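Local coordinates for protein transcription regulator (Haloarcula marismortui ATCC 43049, PDB 3CRJ) that probably acts as a TetR-family repressor, binding DNA in regulatory regions through a helix-turn-helix motif to control transcription, at residues 35-40 against 49-54; 21-26 against 59-64; 15-20 against 66-71. One frame throughout, in Å; residues are numbered along the deposited sequence.

Contact 1: residues 35-40 against 49-54; sequences LTIQRI and AAVHYY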
loop_
_atom_site.group_PDB
_atom_site.type_symbol
_atom_site.label_atom_id
_atom_site.label_comp_id
_atom_site.label_asym_id
_atom_site.label_seq_id
_atom_site.Cartn_x
_atom_site.Cartn_y
_atom_site.Cartn_z
ATOM N N LEU A 35 11.374 -17.425 2.723
ATOM C CA LEU A 35 10.599 -18.624 2.475
ATOM C C LEU A 35 11.404 -19.475 1.543
ATOM O O LEU A 35 12.072 -18.966 0.633
ATOM C CB LEU A 35 9.299 -18.283 1.784
ATOM C CG LEU A 35 8.014 -18.976 2.225
ATOM C CD1 LEU A 35 7.314 -19.403 0.977
ATOM C CD2 LEU A 35 8.234 -20.181 3.114
ATOM N N THR A 36 11.348 -20.774 1.777
ATOM C CA THR A 36 11.959 -21.757 0.891
ATOM C C THR A 36 11.034 -22.967 0.822
ATOM O O THR A 36 10.467 -23.379 1.829
ATOM C CB THR A 36 13.361 -22.227 1.393
ATOM O OG1 THR A 36 13.225 -23.004 2.593
ATOM C CG2 THR A 36 14.281 -21.061 1.653
ATOM N N ILE A 37 10.879 -23.543 -0.363
ATOM C CA ILE A 37 10.274 -24.869 -0.487
ATOM C C ILE A 37 10.641 -25.719 0.751
ATOM O O ILE A 37 9.771 -26.303 1.411
ATOM C CB ILE A 37 10.762 -25.563 -1.771
ATOM C CG1 ILE A 37 10.515 -24.681 -3.009
ATOM C CG2 ILE A 37 10.160 -26.963 -1.909
ATOM C CD1 ILE A 37 9.080 -24.667 -3.513
ATOM N N GLN A 38 11.926 -25.739 1.097
ATOM C CA GLN A 38 12.351 -26.531 2.215
ATOM C C GLN A 38 11.527 -26.229 3.459
ATOM O O GLN A 38 11.061 -27.150 4.147
ATOM C CB GLN A 38 13.824 -26.326 2.505
ATOM C CG GLN A 38 14.313 -27.221 3.627
ATOM C CD GLN A 38 13.682 -28.631 3.579
ATOM O OE1 GLN A 38 12.861 -28.984 4.446
ATOM N NE2 GLN A 38 14.049 -29.433 2.560
ATOM N N ARG A 39 11.346 -24.943 3.748
ATOM C CA ARG A 39 10.681 -24.553 4.985
ATOM C C ARG A 39 9.191 -24.860 4.896
ATOM O O ARG A 39 8.588 -25.367 5.849
ATOM C CB ARG A 39 10.966 -23.096 5.325
ATOM C CG ARG A 39 12.274 -22.946 6.090
ATOM C CD ARG A 39 12.813 -21.555 5.955
ATOM N NE ARG A 39 14.195 -21.464 6.418
ATOM C CZ ARG A 39 14.748 -20.354 6.904
ATOM N NH1 ARG A 39 14.044 -19.237 6.997
ATOM N NH2 ARG A 39 15.999 -20.353 7.312
ATOM N N ILE A 40 8.621 -24.590 3.726
ATOM C CA ILE A 40 7.311 -25.103 3.376
ATOM C C ILE A 40 7.245 -26.606 3.656
ATOM O O ILE A 40 6.383 -27.062 4.406
ATOM C CB ILE A 40 7.014 -24.832 1.913
ATOM C CG1 ILE A 40 7.059 -23.324 1.664
ATOM C CG2 ILE A 40 5.683 -25.475 1.518
ATOM C CD1 ILE A 40 6.792 -22.924 0.229
ATOM N N ALA A 49 10.568 -33.159 -1.941
ATOM C CA ALA A 49 10.082 -33.622 -3.232
ATOM C C ALA A 49 8.582 -33.892 -3.249
ATOM O O ALA A 49 7.984 -34.015 -4.311
ATOM C CB ALA A 49 10.849 -34.886 -3.662
ATOM N N ALA A 50 7.974 -34.022 -2.082
ATOM C CA ALA A 50 6.524 -34.135 -2.035
ATOM C C ALA A 50 5.848 -32.774 -2.333
ATOM O O ALA A 50 4.705 -32.745 -2.780
ATOM C CB ALA A 50 6.068 -34.709 -0.701
ATOM N N VAL A 51 6.542 -31.660 -2.101
ATOM C CA VAL A 51 6.066 -30.383 -2.616
ATOM C C VAL A 51 6.485 -30.127 -4.071
ATOM O O VAL A 51 5.671 -29.648 -4.864
ATOM C CB VAL A 51 6.275 -29.155 -1.628
ATOM C CG1 VAL A 51 6.959 -29.559 -0.346
ATOM C CG2 VAL A 51 6.928 -27.929 -2.308
ATOM N N HIS A 52 7.715 -30.484 -4.447
ATOM C CA HIS A 52 8.137 -30.320 -5.854
ATOM C C HIS A 52 7.353 -31.179 -6.838
ATOM O O HIS A 52 7.424 -30.975 -8.061
ATOM C CB HIS A 52 9.631 -30.536 -6.039
ATOM C CG HIS A 52 10.443 -29.323 -5.734
ATOM N ND1 HIS A 52 11.621 -29.371 -5.019
ATOM C CD2 HIS A 52 10.235 -28.022 -6.028
ATOM C CE1 HIS A 52 12.108 -28.152 -4.889
ATOM N NE2 HIS A 52 11.281 -27.313 -5.486
ATOM N N TYR A 53 6.602 -32.134 -6.296
ATOM C CA TYR A 53 5.668 -32.926 -7.084
ATOM C C TYR A 53 4.575 -32.034 -7.690
ATOM O O TYR A 53 4.139 -32.269 -8.806
ATOM C CB TYR A 53 5.065 -34.049 -6.227
ATOM C CG TYR A 53 4.109 -34.969 -6.961
ATOM C CD1 TYR A 53 2.744 -34.698 -6.995
ATOM C CD2 TYR A 53 4.564 -36.115 -7.610
ATOM C CE1 TYR A 53 1.853 -35.542 -7.663
ATOM C CE2 TYR A 53 3.684 -36.959 -8.277
ATOM C CZ TYR A 53 2.330 -36.661 -8.301
ATOM O OH TYR A 53 1.447 -37.483 -8.957
ATOM N N TYR A 54 4.162 -31.004 -6.957
ATOM C CA TYR A 54 3.088 -30.128 -7.400
ATOM C C TYR A 54 3.570 -28.786 -7.916
ATOM O O TYR A 54 2.966 -28.217 -8.820
ATOM C CB TYR A 54 2.076 -29.922 -6.276
ATOM C CG TYR A 54 1.428 -31.212 -5.852
ATOM C CD1 TYR A 54 0.384 -31.763 -6.595
ATOM C CD2 TYR A 54 1.865 -31.894 -4.722
ATOM C CE1 TYR A 54 -0.214 -32.951 -6.220
ATOM C CE2 TYR A 54 1.279 -33.083 -4.337
ATOM C CZ TYR A 54 0.234 -33.608 -5.093
ATOM O OH TYR A 54 -0.354 -34.803 -4.723
#

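Contact 2: residues 21-26 against 59-64; sequences QATYRA and DDLLAA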
loop_
_atom_site.group_PDB
_atom_site.type_symbol
_atom_site.label_atom_id
_atom_site.label_comp_id
_atom_site.label_asym_id
_atom_site.label_seq_id
_atom_site.Cartn_x
_atom_site.Cartn_y
_atom_site.Cartn_z
ATOM N N GLN A 21 -1.875 -24.853 3.308
ATOM C CA GLN A 21 -1.812 -24.598 4.747
ATOM C C GLN A 21 -0.381 -24.489 5.281
ATOM O O GLN A 21 -0.057 -23.552 5.997
ATOM C CB GLN A 21 -2.629 -25.637 5.499
ATOM C CG GLN A 21 -4.105 -25.375 5.402
ATOM C CD GLN A 21 -4.926 -26.631 5.513
ATOM O OE1 GLN A 21 -5.677 -26.965 4.604
ATOM N NE2 GLN A 21 -4.788 -27.344 6.626
ATOM N N ALA A 22 0.475 -25.427 4.909
ATOM C CA ALA A 22 1.885 -25.358 5.272
ATOM C C ALA A 22 2.438 -24.011 4.843
ATOM O O ALA A 22 3.117 -23.336 5.628
ATOM C CB ALA A 22 2.666 -26.470 4.616
ATOM N N THR A 23 2.129 -23.622 3.603
ATOM C CA THR A 23 2.579 -22.352 3.034
ATOM C C THR A 23 2.174 -21.186 3.920
ATOM O O THR A 23 3.041 -20.439 4.403
ATOM C CB THR A 23 2.039 -22.167 1.633
ATOM O OG1 THR A 23 2.174 -23.404 0.942
ATOM C CG2 THR A 23 2.828 -21.099 0.892
ATOM N N TYR A 24 0.874 -21.058 4.166
ATOM C CA TYR A 24 0.402 -20.082 5.111
ATOM C C TYR A 24 1.295 -20.078 6.352
ATOM O O TYR A 24 1.831 -19.029 6.703
ATOM C CB TYR A 24 -1.038 -20.348 5.500
ATOM C CG TYR A 24 -1.518 -19.463 6.613
ATOM C CD1 TYR A 24 -2.248 -18.313 6.348
ATOM C CD2 TYR A 24 -1.254 -19.784 7.941
ATOM C CE1 TYR A 24 -2.706 -17.487 7.391
ATOM C CE2 TYR A 24 -1.697 -18.972 8.996
ATOM C CZ TYR A 24 -2.413 -17.826 8.713
ATOM O OH TYR A 24 -2.841 -17.032 9.751
ATOM N N ARG A 25 1.475 -21.239 6.996
ATOM C CA ARG A 25 2.205 -21.300 8.273
ATOM C C ARG A 25 3.647 -20.852 8.124
ATOM O O ARG A 25 4.180 -20.177 9.000
ATOM C CB ARG A 25 2.149 -22.688 8.912
ATOM C CG ARG A 25 0.825 -23.017 9.604
ATOM C CD ARG A 25 0.968 -24.250 10.479
ATOM N NE ARG A 25 1.338 -25.465 9.738
ATOM C CZ ARG A 25 0.504 -26.190 8.989
ATOM N NH1 ARG A 25 -0.773 -25.846 8.866
ATOM N NH2 ARG A 25 0.945 -27.268 8.358
ATOM N N ALA A 26 4.253 -21.190 6.999
ATOM C CA ALA A 26 5.670 -20.960 6.783
ATOM C C ALA A 26 5.921 -19.485 6.451
ATOM O O ALA A 26 6.858 -18.853 7.005
ATOM C CB ALA A 26 6.173 -21.861 5.682
ATOM N N ASP A 59 8.058 -19.497 -6.541
ATOM C CA ASP A 59 7.151 -18.602 -7.261
ATOM C C ASP A 59 5.891 -19.266 -7.809
ATOM O O ASP A 59 4.805 -18.688 -7.725
ATOM C CB ASP A 59 7.884 -17.855 -8.383
ATOM C CG ASP A 59 8.734 -16.709 -7.863
ATOM O OD1 ASP A 59 9.352 -16.018 -8.714
ATOM O OD2 ASP A 59 8.776 -16.490 -6.615
ATOM N N ASP A 60 6.017 -20.459 -8.376
ATOM C CA ASP A 60 4.830 -21.177 -8.815
ATOM C C ASP A 60 3.922 -21.406 -7.621
ATOM O O ASP A 60 2.709 -21.217 -7.685
ATOM C CB ASP A 60 5.206 -22.535 -9.399
ATOM C CG ASP A 60 5.949 -22.429 -10.713
ATOM O OD1 ASP A 60 6.655 -21.414 -10.916
ATOM O OD2 ASP A 60 5.836 -23.380 -11.528
ATOM N N LEU A 61 4.549 -21.805 -6.517
ATOM C CA LEU A 61 3.847 -22.199 -5.317
ATOM C C LEU A 61 3.077 -21.024 -4.736
ATOM O O LEU A 61 1.935 -21.179 -4.317
ATOM C CB LEU A 61 4.837 -22.765 -4.309
ATOM C CG LEU A 61 4.220 -23.489 -3.119
ATOM C CD1 LEU A 61 5.163 -24.559 -2.654
ATOM C CD2 LEU A 61 3.885 -22.522 -1.986
ATOM N N LEU A 62 3.690 -19.849 -4.738
ATOM C CA LEU A 62 3.047 -18.669 -4.188
ATOM C C LEU A 62 2.003 -18.059 -5.121
ATOM O O LEU A 62 1.094 -17.361 -4.677
ATOM C CB LEU A 62 4.097 -17.644 -3.784
ATOM C CG LEU A 62 4.986 -18.019 -2.595
ATOM C CD1 LEU A 62 6.061 -16.969 -2.412
ATOM C CD2 LEU A 62 4.166 -18.186 -1.296
ATOM N N ALA A 63 2.115 -18.309 -6.420
ATOM C CA ALA A 63 1.045 -17.871 -7.300
ATOM C C ALA A 63 -0.193 -18.658 -6.905
ATOM O O ALA A 63 -1.261 -18.076 -6.690
ATOM C CB ALA A 63 1.392 -18.091 -8.756
ATOM N N ALA A 64 -0.022 -19.974 -6.767
ATOM C CA ALA A 64 -1.082 -20.863 -6.262
ATOM C C ALA A 64 -1.633 -20.385 -4.903
ATOM O O ALA A 64 -2.851 -20.340 -4.714
ATOM C CB ALA A 64 -0.583 -22.288 -6.176
#

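Contact 3: residues 15-20 against 66-71; sequences QTEEIM and LDYLLE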
loop_
_atom_site.group_PDB
_atom_site.type_symbol
_atom_site.label_atom_id
_atom_site.label_comp_id
_atom_site.label_asym_id
_atom_site.label_seq_id
_atom_site.Cartn_x
_atom_site.Cartn_y
_atom_site.Cartn_z
ATOM N N GLN A 15 -3.674 -32.969 -1.018
ATOM C CA GLN A 15 -2.267 -32.566 -0.936
ATOM C C GLN A 15 -2.053 -31.073 -1.160
ATOM O O GLN A 15 -1.248 -30.442 -0.477
ATOM C CB GLN A 15 -1.449 -33.337 -1.973
ATOM C CG GLN A 15 -0.609 -34.480 -1.436
ATOM C CD GLN A 15 -1.410 -35.449 -0.610
ATOM O OE1 GLN A 15 -1.655 -35.214 0.577
ATOM N NE2 GLN A 15 -1.813 -36.553 -1.224
ATOM N N THR A 16 -2.752 -30.532 -2.151
ATOM C CA THR A 16 -2.708 -29.117 -2.478
ATOM C C THR A 16 -3.081 -28.296 -1.229
ATOM O O THR A 16 -2.305 -27.444 -0.783
ATOM C CB THR A 16 -3.648 -28.843 -3.688
ATOM O OG1 THR A 16 -3.258 -29.679 -4.786
ATOM C CG2 THR A 16 -3.603 -27.396 -4.133
ATOM N N GLU A 17 -4.245 -28.598 -0.652
ATOM C CA GLU A 17 -4.750 -27.955 0.562
ATOM C C GLU A 17 -3.797 -28.039 1.764
ATOM O O GLU A 17 -3.486 -27.022 2.390
ATOM C CB GLU A 17 -6.098 -28.560 0.928
ATOM C CG GLU A 17 -7.296 -27.788 0.417
ATOM C CD GLU A 17 -7.994 -27.024 1.529
ATOM O OE1 GLU A 17 -7.292 -26.493 2.410
ATOM O OE2 GLU A 17 -9.244 -26.968 1.535
ATOM N N GLU A 18 -3.342 -29.248 2.086
ATOM C CA GLU A 18 -2.342 -29.441 3.130
ATOM C C GLU A 18 -1.089 -28.635 2.828
ATOM O O GLU A 18 -0.479 -28.080 3.749
ATOM C CB GLU A 18 -1.939 -30.908 3.239
ATOM C CG GLU A 18 -2.717 -31.753 4.209
ATOM C CD GLU A 18 -1.998 -33.059 4.465
ATOM O OE1 GLU A 18 -0.993 -33.036 5.205
ATOM O OE2 GLU A 18 -2.408 -34.105 3.922
ATOM N N ILE A 19 -0.701 -28.584 1.547
ATOM C CA ILE A 19 0.449 -27.763 1.134
ATOM C C ILE A 19 0.170 -26.260 1.219
ATOM O O ILE A 19 1.030 -25.512 1.669
ATOM C CB ILE A 19 1.035 -28.159 -0.249
ATOM C CG1 ILE A 19 1.775 -29.510 -0.156
ATOM C CG2 ILE A 19 1.999 -27.088 -0.737
ATOM C CD1 ILE A 19 2.315 -30.056 -1.493
HETATM N N MSE A 20 -1.021 -25.821 0.801
HETATM C CA MSE A 20 -1.383 -24.416 0.965
HETATM C C MSE A 20 -1.317 -24.022 2.439
HETATM O O MSE A 20 -0.740 -23.010 2.789
HETATM C CB MSE A 20 -2.754 -24.117 0.381
HETATM C CG MSE A 20 -2.827 -24.155 -1.160
HETATM SE SE MSE A 20 -1.480 -23.100 -2.170
HETATM C CE MSE A 20 0.072 -24.277 -2.104
ATOM N N LEU A 66 -1.612 -17.349 -3.650
ATOM C CA LEU A 66 -2.493 -16.221 -3.873
ATOM C C LEU A 66 -3.888 -16.702 -4.323
ATOM O O LEU A 66 -4.905 -16.331 -3.713
ATOM C CB LEU A 66 -1.865 -15.209 -4.827
ATOM C CG LEU A 66 -0.689 -14.451 -4.175
ATOM C CD1 LEU A 66 0.054 -13.580 -5.177
ATOM C CD2 LEU A 66 -1.135 -13.629 -3.003
ATOM N N ASP A 67 -3.930 -17.576 -5.334
ATOM C CA ASP A 67 -5.203 -18.126 -5.838
ATOM C C ASP A 67 -6.015 -18.730 -4.715
ATOM O O ASP A 67 -7.243 -18.573 -4.659
ATOM C CB ASP A 67 -4.966 -19.183 -6.913
ATOM C CG ASP A 67 -4.298 -18.617 -8.148
ATOM O OD1 ASP A 67 -3.666 -19.414 -8.872
ATOM O OD2 ASP A 67 -4.401 -17.380 -8.393
ATOM N N TYR A 68 -5.296 -19.400 -3.817
ATOM C CA TYR A 68 -5.871 -19.980 -2.621
ATOM C C TYR A 68 -6.496 -18.922 -1.716
ATOM O O TYR A 68 -7.625 -19.089 -1.294
ATOM C CB TYR A 68 -4.814 -20.816 -1.901
ATOM C CG TYR A 68 -5.147 -21.251 -0.510
ATOM C CD1 TYR A 68 -5.900 -22.396 -0.279
ATOM C CD2 TYR A 68 -4.662 -20.540 0.591
ATOM C CE1 TYR A 68 -6.183 -22.815 1.035
ATOM C CE2 TYR A 68 -4.943 -20.928 1.895
ATOM C CZ TYR A 68 -5.702 -22.066 2.122
ATOM O OH TYR A 68 -5.973 -22.460 3.423
ATOM N N LEU A 69 -5.787 -17.838 -1.429
ATOM C CA LEU A 69 -6.347 -16.818 -0.553
ATOM C C LEU A 69 -7.577 -16.164 -1.184
ATOM O O LEU A 69 -8.523 -15.808 -0.483
ATOM C CB LEU A 69 -5.318 -15.750 -0.177
ATOM C CG LEU A 69 -4.048 -16.174 0.560
ATOM C CD1 LEU A 69 -3.160 -14.968 0.905
ATOM C CD2 LEU A 69 -4.356 -16.981 1.819
ATOM N N LEU A 70 -7.580 -16.016 -2.506
ATOM C CA LEU A 70 -8.734 -15.441 -3.171
ATOM C C LEU A 70 -9.963 -16.346 -3.018
ATOM O O LEU A 70 -11.060 -15.851 -2.797
ATOM C CB LEU A 70 -8.435 -15.126 -4.649
ATOM C CG LEU A 70 -9.529 -14.417 -5.463
ATOM C CD1 LEU A 70 -9.856 -13.085 -4.808
ATOM C CD2 LEU A 70 -9.152 -14.236 -6.942
ATOM N N GLU A 71 -9.771 -17.658 -3.125
ATOM C CA GLU A 71 -10.886 -18.620 -3.013
ATOM C C GLU A 71 -11.481 -18.594 -1.612
ATOM O O GLU A 71 -12.704 -18.614 -1.434
ATOM C CB GLU A 71 -10.441 -20.055 -3.327
ATOM C CG GLU A 71 -10.074 -20.352 -4.758
ATOM C CD GLU A 71 -9.578 -21.789 -4.931
ATOM O OE1 GLU A 71 -8.346 -21.988 -5.071
ATOM O OE2 GLU A 71 -10.415 -22.734 -4.908
#

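Contact 1: residues 35-40 against 49-54
Ile37, in the first turn of helix 37-44, packs against Val51 and His52 of the short helix 48-52; the CA atoms of Ile37 and Val51 are 7.3 Å apart. Apart from Leu35, both segments fall in the predicted helix-turn-helix, so this is packing between its two helices. Followed outward, the Ile37 side chain meets the imidazole first: its CB lies 4.1 Å from His52 NE2. The two branches then part. CG2, placed anti to the backbone N (chi1 -54° for CG1), makes two contacts. It abuts Val51 CG2 at 3.4 Å, the nearest approach between the segments, and it sits over one face of the His52 ring. There the CG2-centroid distance is 3.9 Å and the offset from the ring normal 22°, a CH-pi contact shifted toward the rim. The other branch starts with CG1, 3.7 Å from His52 NE2, and ends at CD1, which is 4.0 Å from the same NE2 and 4.1 Å from Val51 CG2, bridging the two partners. Just before Ile37, Thr36 N-caps the helix: Arg39 N donates to Thr36 OG1 at 2.9 Å with an N-H...O angle of 146°, tying down the turn that carries Ile37. Leu61 of helix 58-78 touches Ile37 and Val51, while His52 is exposed. No hydrogen bond joins the segments; what passes directly between them is van der Waals and CH-pi packing, so the fit probably depends on shape, with the imidazole offering the pi face of its ring to the isoleucine at the border with solvent.

Contact 2: residues 21-26 against 59-64
In the helical DNA-binding domain of the TetR fold, Thr23 of helix 12-30 packs against Leu61 and Leu62 of helix 58-78, joining the first helix of the domain to the long helix that leads out of it. The backbones come nearest at Thr23 and Leu62, whose CA atoms are 8.1 Å apart, and all three touching residues are buried. Thr23 carries the contact mainly through its methyl. With CG2 anti to the backbone N (chi1 -43° for OG1), this methyl reaches Leu61 CD2 at 3.4 Å. Leu61 has its CG anti to its own backbone N (chi1 -168°); the two side chains run antiparallel alongside each other, and Leu61 CD2 also lies 3.5 Å from Thr23 OG1. That hydroxyl is not left wanting in the apolar setting: it is hydrogen-bonded to Ile19 O, one turn back on its own helix, which leaves the methyl for the interhelical packing. The Leu61 side chain also touches Ile37 and Ile40 of helix 37-44, and that of Leu62 also touches Tyr32 and Phe123. No polar bond links the two segments. Leu62 takes the smaller share, its side chain angled across that of Thr23, with CD2 stopping 3.9 Å from Thr23 CG2.

Contact 3: residues 15-20 against 66-71
Segments 15-20 and 66-71 come closest at Met20 and Tyr68, whose CA atoms are 7.3 Å apart. The pairing belongs to the TetR fold, in which the long helix connects the DNA-binding domain to the rest of the chain, and its main element is a CH-pi contact from Met20 CB, with a looser Met-aromatic approach of SE. Tyr68 points its CB toward the first helix and has CG anti to the backbone N (chi1 168°), which presents a ring face to Met20, a selenomethionine. Met20 CB sits over the middle of that face, 3.6 Å from the centroid and 11° off the normal. Met20 CG follows, 3.6 Å from Tyr68 CD1. The chain then bends at chi2 and chi3, carrying SE obliquely away to 5.2 Å from the ring centroid, 4.1 Å from Tyr68 CB. Beyond the ring, Tyr68 OH makes a weak hydrogen bond with Arg72 NE. Replacing Tyr68 by alanine would probably leave Met20 CB without the ring face it rests on and open a gap between the helices. On the exposed side, the bent Glu17 chain brings OE1 to the ring edge, near its plane, 4.1 Å from Tyr68 CE1.

How the contacts relate
Contacts 2 and 3 hold the same pair, helices 12-30 and 58-78, and the centres of the two contacts are about 7 Å apart; contact 1 joins the two helices of the predicted helix-turn-helix and is nested, along the chain, within the loops the others close. Contact 2 is fully buried and made of methyl contacts, with the threonine hydroxyl bonded within its own helix, whereas contacts 1 and 3 are partly buried, each setting an aliphatic group over an aromatic face and including an exposed polar residue. Leu61 ties the three together: its CD1 lies 3.8 Å from Val51 CG2, its CD2 3.7 Å from Ile40 CD1, and that same CD2 4.2 Å from Met20 CE. Ile19 adds a second bridge, from 15-20 to Tyr54.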